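PDB 1QO8: probable fumarate reductase Ifc3 from Shewanella frigidimarina, which catalyses the essentially one-way reduction of fumarate to succinate in vitro, using one FAD and four covalently bound c-type hemes per subunit. Local coordinates for residues Ser131-Ala136 against Thr548-Arg553; Ser137-Lys141 against Ala259-Ile265; Leu218-Asn224 against Glu251-Leu256; Ile507-Val513 against Gly523-Ala527. All blocks are in the same frame, centred on the assembly; numbering follows the deposited sequence.

Interaction 1 (Ser131-Ala136 against Thr548-Arg553); sequences SAGFNA and TVVFGR. With FAD (flavin-adenine dinucleotide), chain G.
This is the dinucleotide-binding helix of a Rossmann-type FAD domain crossing the helix near the C-terminus. Both segments are helical; their axes approach to 7.4 Å and cross at -40°, and A132 and T548 are nearest, CA to CA 4.1 Å. At the N-terminus of 131-136, A132 N donates to FAD O1P at 2.8 Å. T548 (chi1 p) accepts a hydrogen bond from S131 OG (chi1 t) to its OG1, 2.7 Å, and its CB lies 3.4 Å from A132 N; its CG2 comes 3.2 Å from FAD O5'. V549 presents CG2 to N135 ND2 at 3.8 Å. N135 (chi1 m) is a knob among T548, V549, G552 and R553, and its amide serves its own helix, ND2 to S131 O 2.7 Å, while W217 holds OD1. G552 permits the close crossing, since a CB there would clash with A132 O. R553 CG rests 3.9 Å from N135 OD1. Tightest of the backbone approaches is a CA-H...O contact, A136 CA to G552 O, 3.0 Å.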
# COMPACT_ATOMS: atom_id res chain seq x y z
N SER A 131 -12.88 4.11 -21.09
CA SER A 131 -14.01 3.24 -21.38
C SER A 131 -14.93 3.17 -20.18
O SER A 131 -16.15 3.07 -20.32
CB SER A 131 -13.46 1.84 -21.78
OG SER A 131 -14.55 0.91 -21.94
N ALA A 132 -14.34 3.00 -18.97
CA ALA A 132 -15.19 2.86 -17.78
C ALA A 132 -16.04 4.12 -17.55
O ALA A 132 -17.25 3.95 -17.34
CB ALA A 132 -14.41 2.52 -16.50
N GLY A 133 -15.53 5.31 -17.73
CA GLY A 133 -16.35 6.53 -17.50
C GLY A 133 -17.38 6.78 -18.59
O GLY A 133 -18.52 7.19 -18.33
N PHE A 134 -17.00 6.49 -19.88
CA PHE A 134 -18.07 6.64 -20.88
C PHE A 134 -19.19 5.64 -20.59
O PHE A 134 -20.42 5.93 -20.71
CB PHE A 134 -17.54 6.60 -22.30
CG PHE A 134 -16.95 7.79 -22.96
CD1 PHE A 134 -17.78 8.84 -23.36
CD2 PHE A 134 -15.60 7.83 -23.31
CE1 PHE A 134 -17.28 9.91 -24.02
CE2 PHE A 134 -15.09 8.91 -24.03
CZ PHE A 134 -15.95 9.94 -24.38
N ASN A 135 -18.85 4.39 -20.27
CA ASN A 135 -19.91 3.42 -20.03
C ASN A 135 -20.76 3.85 -18.83
O ASN A 135 -21.96 3.57 -18.75
CB ASN A 135 -19.37 2.00 -19.79
CG ASN A 135 -19.04 1.28 -21.11
OD1 ASN A 135 -19.90 0.75 -21.80
ND2 ASN A 135 -17.76 1.17 -21.46
N ALA A 136 -20.12 4.29 -17.74
CA ALA A 136 -20.86 4.76 -16.58
C ALA A 136 -21.78 5.93 -17.00
O ALA A 136 -22.96 5.94 -16.65
CB ALA A 136 -19.87 5.15 -15.44
N THR A 548 -13.95 -2.57 -17.69
CA THR A 548 -14.43 -1.18 -17.87
C THR A 548 -15.85 -1.18 -18.42
O THR A 548 -16.66 -0.34 -17.98
CB THR A 548 -13.51 -0.33 -18.78
OG1 THR A 548 -13.59 -0.90 -20.11
CG2 THR A 548 -12.06 -0.37 -18.32
N VAL A 549 -16.21 -2.18 -19.24
CA VAL A 549 -17.57 -2.18 -19.75
C VAL A 549 -18.54 -2.68 -18.68
O VAL A 549 -19.57 -2.08 -18.35
CB VAL A 549 -17.75 -3.03 -21.04
CG1 VAL A 549 -19.20 -3.03 -21.46
CG2 VAL A 549 -16.86 -2.43 -22.14
N VAL A 550 -18.28 -3.85 -18.14
CA VAL A 550 -19.22 -4.46 -17.22
C VAL A 550 -19.39 -3.57 -15.96
O VAL A 550 -20.51 -3.39 -15.50
CB VAL A 550 -18.73 -5.85 -16.83
CG1 VAL A 550 -19.44 -6.40 -15.61
CG2 VAL A 550 -18.87 -6.84 -17.99
N PHE A 551 -18.31 -3.13 -15.33
CA PHE A 551 -18.48 -2.46 -14.04
C PHE A 551 -18.72 -0.98 -14.32
O PHE A 551 -19.23 -0.24 -13.47
CB PHE A 551 -17.28 -2.70 -13.10
CG PHE A 551 -17.39 -4.07 -12.47
CD1 PHE A 551 -18.32 -4.34 -11.48
CD2 PHE A 551 -16.56 -5.10 -12.93
CE1 PHE A 551 -18.46 -5.63 -10.98
CE2 PHE A 551 -16.68 -6.38 -12.40
CZ PHE A 551 -17.63 -6.65 -11.44
N GLY A 552 -18.26 -0.47 -15.47
CA GLY A 552 -18.57 0.91 -15.85
C GLY A 552 -20.08 1.05 -15.94
O GLY A 552 -20.62 2.05 -15.42
N ARG A 553 -20.77 0.02 -16.46
CA ARG A 553 -22.20 0.13 -16.68
C ARG A 553 -22.89 -0.10 -15.31
O ARG A 553 -23.92 0.50 -15.05
CB ARG A 553 -22.78 -0.91 -17.65
CG ARG A 553 -22.22 -0.86 -19.08
CD ARG A 553 -22.62 -2.08 -19.89
NE ARG A 553 -24.05 -1.97 -20.26
CZ ARG A 553 -24.75 -3.04 -20.66
NH1 ARG A 553 -24.25 -4.28 -20.76
NH2 ARG A 553 -26.02 -2.85 -21.02
PA FAD G . -8.59 4.92 -18.73
O1A FAD G . -8.97 4.46 -20.11
O2A FAD G . -7.30 5.23 -18.44
O5B FAD G . -9.20 6.37 -18.71
C5B FAD G . -9.26 7.20 -17.48
C4B FAD G . -9.72 8.68 -17.91
O4B FAD G . -9.75 9.42 -16.60
C3B FAD G . -8.60 9.42 -18.71
O3B FAD G . -8.86 9.86 -19.97
C2B FAD G . -7.90 10.35 -17.66
O2B FAD G . -7.36 11.58 -18.20
C1B FAD G . -9.09 10.73 -16.85
N9A FAD G . -8.74 11.17 -15.49
C8A FAD G . -7.75 10.70 -14.66
N7A FAD G . -7.65 11.40 -13.57
C5A FAD G . -8.62 12.39 -13.66
C6A FAD G . -8.96 13.53 -12.82
N6A FAD G . -8.37 13.81 -11.69
N1A FAD G . -10.01 14.27 -13.27
C2A FAD G . -10.61 14.07 -14.49
N3A FAD G . -10.34 13.05 -15.34
C4A FAD G . -9.32 12.28 -14.87
N1 FAD G . -6.61 -4.51 -21.42
C2 FAD G . -7.38 -5.40 -21.99
O2 FAD G . -8.22 -6.08 -21.48
N3 FAD G . -7.31 -5.70 -23.38
C4 FAD G . -6.38 -4.96 -24.10
O4 FAD G . -6.23 -5.18 -25.27
C4X FAD G . -5.49 -4.01 -23.43
N5 FAD G . -4.55 -3.36 -24.12
C5X FAD G . -3.77 -2.42 -23.53
C6 FAD G . -2.82 -1.76 -24.32
C7 FAD G . -2.02 -0.80 -23.75
C7M FAD G . -0.98 -0.05 -24.52
C8 FAD G . -2.22 -0.48 -22.36
C8M FAD G . -1.40 0.62 -21.75
C9 FAD G . -3.17 -1.10 -21.59
C9A FAD G . -3.97 -2.08 -22.14
N10 FAD G . -4.95 -2.81 -21.44
C10 FAD G . -5.70 -3.75 -22.03
C1' FAD G . -5.48 -2.29 -20.14
C2' FAD G . -6.85 -1.57 -20.38
O2' FAD G . -6.59 -0.86 -21.63
C3' FAD G . -6.92 -0.45 -19.31
O3' FAD G . -6.86 -1.00 -17.99
C4' FAD G . -8.40 0.05 -19.28
O4' FAD G . -8.58 0.68 -20.58
C5' FAD G . -8.45 1.18 -18.19
O5' FAD G . -9.80 1.89 -18.50
P FAD G . -10.37 3.00 -17.59
O1P FAD G . -11.69 3.37 -18.22
O2P FAD G . -10.31 2.45 -16.31
O3P FAD G . -9.33 4.02 -17.62

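Interaction 2 (Ser137-Lys141 against Ala259-Ile265); sequences SLAAK and AAKEQGI
Residues 137-141 continue the first helix of the FAD domain's Rossmann-type fold, and they pack against the C-terminal end of helix 248-262. There A259 to E262 are helical, Q263 is the first to leave helical angles (phi/psi -91/7), G264 adopts positive phi (72/15), a conformation easiest for a residue without a side chain, and I265 is extended (-84/108) as the chain heads for strand 267-268. The closest CA pairs are L138 with A260 at 6.5 Å and S137 with I265 at 7.5 Å.

L138 (chi1 m, chi2 148°, between wells) carries CD2 into the gap, 3.6 Å from A259 O, 4.1 Å from A259 CB and 4.2 Å from I265 CD1; Q263, m, m, offers its CG to L138 CD2 at 3.7 Å. I265 (m, t) extends CD1 to 3.5 Å from S137 O and 3.9 Å from S137 CB; the small serine leaves it room, and its OG (chi1 m) is bonded to G133 O. K141 has chi1 t, chi2 p, chi3 128° and chi4 p, a bent chain that lays CE 3.5 Å from I265 CG1 and brings NZ to Q263 O, 2.8 Å.

Lysine thus does double duty: its methylenes extend the apolar patch of L138 and I265, while its ammonium group hydrogen-bonds a main-chain carbonyl just where the helix has ended, so the contact passes from buried hydrocarbon to a polar, more exposed margin.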
# COMPACT_ATOMS: atom_id res chain seq x y z
N SER A 137 -21.31 6.96 -17.66
CA SER A 137 -22.14 8.03 -18.20
C SER A 137 -23.37 7.61 -19.00
O SER A 137 -24.46 8.19 -18.77
CB SER A 137 -21.35 8.95 -19.14
OG SER A 137 -20.30 9.45 -18.30
N LEU A 138 -23.22 6.73 -19.96
CA LEU A 138 -24.32 6.27 -20.80
C LEU A 138 -25.31 5.47 -19.98
O LEU A 138 -26.55 5.56 -20.20
CB LEU A 138 -23.85 5.45 -22.01
CG LEU A 138 -23.13 6.21 -23.13
CD1 LEU A 138 -22.08 5.37 -23.87
CD2 LEU A 138 -24.13 6.81 -24.14
N ALA A 139 -24.84 4.60 -19.05
CA ALA A 139 -25.80 3.89 -18.20
C ALA A 139 -26.48 4.84 -17.21
O ALA A 139 -27.60 4.57 -16.73
CB ALA A 139 -25.13 2.77 -17.42
N ALA A 140 -25.80 5.91 -16.81
CA ALA A 140 -26.48 6.78 -15.83
C ALA A 140 -27.58 7.56 -16.58
O ALA A 140 -28.65 7.75 -16.00
CB ALA A 140 -25.55 7.63 -15.02
N LYS A 141 -27.31 7.99 -17.80
CA LYS A 141 -28.26 8.71 -18.64
C LYS A 141 -29.41 7.79 -19.04
O LYS A 141 -30.57 8.18 -18.87
CB LYS A 141 -27.59 9.24 -19.90
CG LYS A 141 -28.13 10.41 -20.68
CD LYS A 141 -28.04 11.68 -19.87
CE LYS A 141 -27.36 12.87 -20.50
NZ LYS A 141 -28.10 13.45 -21.67
N ALA A 259 -21.53 7.66 -29.24
CA ALA A 259 -22.76 7.47 -28.46
C ALA A 259 -22.90 8.47 -27.32
O ALA A 259 -24.07 8.85 -27.10
CB ALA A 259 -22.92 6.05 -27.97
N ALA A 260 -21.87 9.05 -26.72
CA ALA A 260 -22.11 9.98 -25.62
C ALA A 260 -22.59 11.29 -26.25
O ALA A 260 -23.46 11.91 -25.66
CB ALA A 260 -20.94 10.18 -24.69
N LYS A 261 -22.02 11.70 -27.37
CA LYS A 261 -22.48 12.86 -28.12
C LYS A 261 -23.89 12.67 -28.66
O LYS A 261 -24.69 13.59 -28.43
CB LYS A 261 -21.46 13.25 -29.20
CG LYS A 261 -21.84 14.50 -29.99
CD LYS A 261 -21.17 14.64 -31.34
CE LYS A 261 -20.24 15.83 -31.50
NZ LYS A 261 -19.46 15.82 -32.79
N GLU A 262 -24.34 11.55 -29.18
CA GLU A 262 -25.73 11.33 -29.56
C GLU A 262 -26.73 11.39 -28.42
O GLU A 262 -27.89 11.80 -28.65
CB GLU A 262 -25.94 10.02 -30.35
CG GLU A 262 -25.33 10.07 -31.75
CD GLU A 262 -25.16 8.81 -32.55
OE1 GLU A 262 -25.66 7.71 -32.20
OE2 GLU A 262 -24.50 8.83 -33.62
N GLN A 263 -26.43 11.02 -27.19
CA GLN A 263 -27.33 11.05 -26.06
C GLN A 263 -27.22 12.38 -25.32
O GLN A 263 -27.70 12.41 -24.20
CB GLN A 263 -26.95 9.99 -25.01
CG GLN A 263 -27.17 8.55 -25.42
CD GLN A 263 -28.68 8.29 -25.43
OE1 GLN A 263 -29.31 8.53 -24.40
NE2 GLN A 263 -29.15 7.87 -26.59
N GLY A 264 -26.51 13.36 -25.81
CA GLY A 264 -26.29 14.64 -25.21
C GLY A 264 -25.40 14.77 -24.00
O GLY A 264 -25.37 15.78 -23.28
N ILE A 265 -24.61 13.74 -23.70
CA ILE A 265 -23.54 13.85 -22.71
C ILE A 265 -22.32 14.44 -23.40
O ILE A 265 -21.71 13.68 -24.21
CB ILE A 265 -23.13 12.46 -22.24
CG1 ILE A 265 -24.37 11.69 -21.76
CG2 ILE A 265 -22.04 12.61 -21.20
CD1 ILE A 265 -24.06 10.21 -21.61

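Interaction 3 (Leu218-Asn224 against Glu251-Leu256); sequences LESLGAN and EIIDTL
The C-terminus of one helix meets the flank of another here, within the flavoprotein region. Helix 201-220 finishes in a Schellman motif: A223 N bonds to L218 O at 3.1 Å and G222 N to E219 O at 2.8 Å. G222 has phi/psi 113/-3, where a CB would be jammed against the preceding carbonyl, so glycine is required; A223 and N224 then run extended. Residues 251-256 are regular helix, with A223 and T255 the closest CA pair at 5.8 Å.

The one hydrogen bond between the segments is from N224 N to E251 OE2, 2.7 Å and nearly straight at 172°. E251 (chi1 t, chi2 p) bends its carboxylate onto this amide; the N224 side chain leads away, its OD1 bonded to H243 N and D226 N. T255 returns OG1 to E251 O in its own helix, 2.6 Å.

Van der Waals contacts fill the rest. With chi1 m, T255 turns CG2 to L221 O at 3.4 Å and L221 CB at 3.5 Å. A223 is small enough to sit with CB 3.6 Å from T255 OG1. Among the apolar pairs, L218 (m, t) reaches L256 CD2 (m, t) with CD2 at 3.7 Å and I252 CD1 with CD1 at 4.3 Å; L221 CD1 (m, t) lies 4.1 Å from L256 CD2.

Beyond the pair, L256 packs on F134, N135 and L138 of helix 131-143, while L218 and I252 touch V549 and I545 of helix 543-563.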
# COMPACT_ATOMS: atom_id res chain seq x y z
N LEU A 218 -21.85 -2.84 -26.61
CA LEU A 218 -21.02 -2.00 -27.50
C LEU A 218 -21.45 -2.08 -28.96
O LEU A 218 -21.33 -1.08 -29.70
CB LEU A 218 -19.55 -2.35 -27.29
CG LEU A 218 -19.01 -2.09 -25.86
CD1 LEU A 218 -17.66 -2.75 -25.64
CD2 LEU A 218 -18.94 -0.59 -25.59
N GLU A 219 -21.82 -3.28 -29.40
CA GLU A 219 -22.37 -3.55 -30.70
C GLU A 219 -23.69 -2.82 -30.96
O GLU A 219 -23.74 -2.23 -32.02
CB GLU A 219 -22.72 -5.05 -30.93
CG GLU A 219 -21.35 -5.74 -31.11
CD GLU A 219 -21.53 -7.24 -31.03
OE1 GLU A 219 -22.39 -7.67 -30.22
OE2 GLU A 219 -20.88 -7.96 -31.81
N SER A 220 -24.59 -2.76 -29.99
CA SER A 220 -25.75 -1.88 -30.20
C SER A 220 -25.32 -0.45 -30.47
O SER A 220 -26.12 0.28 -31.06
CB SER A 220 -26.72 -1.84 -29.04
OG SER A 220 -26.13 -1.42 -27.81
N LEU A 221 -24.15 0.04 -30.10
CA LEU A 221 -23.78 1.42 -30.31
C LEU A 221 -23.03 1.49 -31.61
O LEU A 221 -22.64 2.62 -31.85
CB LEU A 221 -22.87 1.93 -29.16
CG LEU A 221 -23.45 1.70 -27.75
CD1 LEU A 221 -22.55 2.20 -26.59
CD2 LEU A 221 -24.85 2.31 -27.62
N GLY A 222 -22.77 0.36 -32.31
CA GLY A 222 -22.09 0.49 -33.58
C GLY A 222 -20.68 -0.09 -33.63
O GLY A 222 -20.04 -0.01 -34.70
N ALA A 223 -20.19 -0.60 -32.50
CA ALA A 223 -18.86 -1.16 -32.52
C ALA A 223 -18.83 -2.49 -33.25
O ALA A 223 -19.77 -3.28 -33.17
CB ALA A 223 -18.30 -1.39 -31.13
N ASN A 224 -17.74 -2.71 -33.97
CA ASN A 224 -17.55 -4.06 -34.52
C ASN A 224 -16.58 -4.83 -33.61
O ASN A 224 -15.46 -4.44 -33.39
CB ASN A 224 -17.10 -4.00 -35.97
CG ASN A 224 -16.97 -5.40 -36.57
OD1 ASN A 224 -16.13 -6.22 -36.20
ND2 ASN A 224 -17.82 -5.71 -37.57
N GLU A 251 -11.54 1.57 -31.83
CA GLU A 251 -12.93 1.21 -32.09
C GLU A 251 -13.81 1.54 -30.89
O GLU A 251 -14.93 2.03 -31.08
CB GLU A 251 -13.12 -0.24 -32.43
CG GLU A 251 -14.46 -0.71 -32.89
CD GLU A 251 -14.91 -0.27 -34.25
OE1 GLU A 251 -14.16 0.46 -34.94
OE2 GLU A 251 -16.08 -0.66 -34.57
N ILE A 252 -13.43 0.98 -29.71
CA ILE A 252 -14.32 1.13 -28.55
C ILE A 252 -14.54 2.58 -28.11
O ILE A 252 -15.69 2.94 -27.85
CB ILE A 252 -13.94 0.21 -27.39
CG1 ILE A 252 -14.14 -1.25 -27.76
CG2 ILE A 252 -14.81 0.51 -26.16
CD1 ILE A 252 -13.57 -2.29 -26.78
N ILE A 253 -13.55 3.40 -27.99
CA ILE A 253 -13.58 4.79 -27.54
C ILE A 253 -14.17 5.62 -28.69
O ILE A 253 -14.90 6.55 -28.37
CB ILE A 253 -12.15 5.32 -27.29
CG1 ILE A 253 -11.64 4.78 -25.95
CG2 ILE A 253 -11.95 6.85 -27.36
CD1 ILE A 253 -12.54 4.95 -24.75
N ASP A 254 -13.87 5.30 -29.96
CA ASP A 254 -14.59 6.01 -31.05
C ASP A 254 -16.09 5.75 -30.88
O ASP A 254 -16.92 6.68 -30.95
CB ASP A 254 -14.11 5.68 -32.46
CG ASP A 254 -12.74 6.28 -32.77
OD1 ASP A 254 -12.08 7.05 -32.03
OD2 ASP A 254 -12.15 6.02 -33.85
N THR A 255 -16.51 4.52 -30.58
CA THR A 255 -17.91 4.18 -30.50
C THR A 255 -18.59 4.85 -29.29
O THR A 255 -19.70 5.31 -29.39
CB THR A 255 -18.11 2.67 -30.36
OG1 THR A 255 -17.48 2.10 -31.50
CG2 THR A 255 -19.57 2.31 -30.37
N LEU A 256 -17.91 4.88 -28.14
CA LEU A 256 -18.44 5.47 -26.93
C LEU A 256 -18.43 7.00 -27.06
O LEU A 256 -19.41 7.57 -26.62
CB LEU A 256 -17.64 5.00 -25.69
CG LEU A 256 -17.71 3.52 -25.40
CD1 LEU A 256 -16.49 3.08 -24.54
CD2 LEU A 256 -19.04 3.06 -24.75

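Interaction 4 (Ile507-Val513 against Gly523-Ala527); sequences INTTASV and GLFAA
Residues 508-511 form a type I beta turn leading into strand 512-514, which pairs antiparallel with 524-526 at the edge of the FAD domain's parallel sheet. S512 and F525 make a non-hydrogen-bonded pair, CA to CA 4.3 Å, flanked by two main-chain bonds: A526 N to A511 O, 3.0 Å, and V513 N to L524 O, 3.1 Å. L524 O also accepts from a water at 2.9 Å, and that water accepts from S512 OG (chi1 m) at 2.8 Å. A511 N to N508 O, 2.9 Å, closes the turn; N508 N to S512 O, 3.0 Å, spans it, and A511 has left-handed angles (69/27), as in a G1 bulge. N508 (chi1 p) suits the corner: OD1 takes S512 N at 2.6 Å, ND2 donates to T510 OG1 at 2.5 Å. V513 (t) sets CB 3.5 Å from L524 CD1 and CG2 3.5 Å from A526 CB, which I507 CD1 approaches at 3.3 Å. F525's backbone also bonds to V304 and L306 of parallel strand 303-306. These main-chain groups are thus met by strand, turn and water, leaving I507, V513, L524 and A526 to pack by hydrocarbon contact.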
# COMPACT_ATOMS: atom_id res chain seq x y z
N ILE A 507 -14.13 -1.97 -3.81
CA ILE A 507 -15.49 -1.92 -4.37
C ILE A 507 -16.32 -3.08 -3.93
O ILE A 507 -15.70 -4.11 -3.63
CB ILE A 507 -15.22 -1.78 -5.88
CG1 ILE A 507 -15.74 -0.37 -6.22
CG2 ILE A 507 -15.69 -2.81 -6.86
CD1 ILE A 507 -14.76 0.47 -6.93
N ASN A 508 -17.65 -2.91 -3.85
CA ASN A 508 -18.54 -4.06 -3.76
C ASN A 508 -19.03 -4.45 -5.14
O ASN A 508 -18.76 -3.84 -6.17
CB ASN A 508 -19.76 -3.72 -2.87
CG ASN A 508 -20.79 -2.97 -3.69
OD1 ASN A 508 -20.75 -1.89 -4.26
ND2 ASN A 508 -21.89 -3.76 -3.91
N THR A 509 -19.96 -5.40 -5.17
CA THR A 509 -20.56 -5.86 -6.40
C THR A 509 -21.46 -4.83 -7.02
O THR A 509 -21.65 -5.00 -8.23
CB THR A 509 -21.30 -7.19 -6.26
OG1 THR A 509 -22.44 -7.01 -5.45
CG2 THR A 509 -20.33 -8.18 -5.63
N THR A 510 -21.93 -3.80 -6.33
CA THR A 510 -22.71 -2.78 -7.03
C THR A 510 -21.83 -1.59 -7.33
O THR A 510 -22.29 -0.52 -7.71
CB THR A 510 -23.94 -2.36 -6.20
OG1 THR A 510 -23.45 -2.07 -4.90
CG2 THR A 510 -25.00 -3.48 -6.18
N ALA A 511 -20.51 -1.73 -7.16
CA ALA A 511 -19.51 -0.76 -7.53
C ALA A 511 -19.59 0.47 -6.66
O ALA A 511 -19.11 1.54 -7.09
CB ALA A 511 -19.58 -0.32 -9.00
N SER A 512 -20.08 0.33 -5.43
CA SER A 512 -19.84 1.36 -4.43
C SER A 512 -18.36 1.27 -4.00
O SER A 512 -17.95 0.12 -3.80
CB SER A 512 -20.65 1.06 -3.15
OG SER A 512 -21.97 1.53 -3.33
N VAL A 513 -17.72 2.43 -3.82
CA VAL A 513 -16.46 2.39 -3.10
C VAL A 513 -16.70 2.16 -1.60
O VAL A 513 -17.61 2.72 -1.01
CB VAL A 513 -15.71 3.71 -3.36
CG1 VAL A 513 -14.38 3.74 -2.62
CG2 VAL A 513 -15.45 3.86 -4.89
N GLY A 523 -22.81 7.96 -1.81
CA GLY A 523 -22.52 8.91 -2.90
C GLY A 523 -21.34 8.52 -3.80
O GLY A 523 -21.12 9.25 -4.81
N LEU A 524 -20.52 7.53 -3.50
CA LEU A 524 -19.25 7.30 -4.21
C LEU A 524 -19.20 5.94 -4.93
O LEU A 524 -19.44 4.91 -4.31
CB LEU A 524 -18.04 7.30 -3.29
CG LEU A 524 -16.72 7.93 -3.67
CD1 LEU A 524 -15.50 7.21 -3.13
CD2 LEU A 524 -16.49 8.29 -5.12
N PHE A 525 -18.95 5.90 -6.23
CA PHE A 525 -18.90 4.64 -7.02
C PHE A 525 -17.61 4.60 -7.83
O PHE A 525 -16.97 5.65 -7.98
CB PHE A 525 -20.10 4.52 -7.96
CG PHE A 525 -21.44 4.58 -7.22
CD1 PHE A 525 -21.99 5.82 -6.89
CD2 PHE A 525 -22.05 3.44 -6.80
CE1 PHE A 525 -23.16 5.88 -6.17
CE2 PHE A 525 -23.24 3.50 -6.06
CZ PHE A 525 -23.80 4.74 -5.77
N ALA A 526 -17.22 3.47 -8.40
CA ALA A 526 -15.96 3.45 -9.16
C ALA A 526 -16.00 2.24 -10.11
O ALA A 526 -16.71 1.28 -9.83
CB ALA A 526 -14.74 3.46 -8.27
N ALA A 527 -15.30 2.38 -11.22
CA ALA A 527 -15.16 1.33 -12.21
C ALA A 527 -13.89 1.42 -13.02
O ALA A 527 -13.35 2.53 -13.18
CB ALA A 527 -16.38 1.33 -13.16
O HOH W 1 -21.78 4.28 -2.80

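Interaction 1 is the hub: it touches the other three, at centre-to-centre distances of 12 to 13 Å, and it alone of the four meets FAD directly. Interaction 2 continues helix 131-143 away from the cofactor, with S137 about 11 Å from FAD between side chain and ligand; F134 CD1 meets A260 CB at 3.7 Å. Helix 248-262 joins interactions 2 and 3, where L138 CD1 lies 3.9 Å from L256 CD2. Interaction 3 also reaches interaction 1 through L218 CD1 and V549 CG2, 3.6 Å apart. From the edge of the parallel beta-sheet, interaction 4 approaches interaction 1 with A527 CB 3.3 Å from F551 O, but remains about 12 Å from interaction 3 at the nearest atoms.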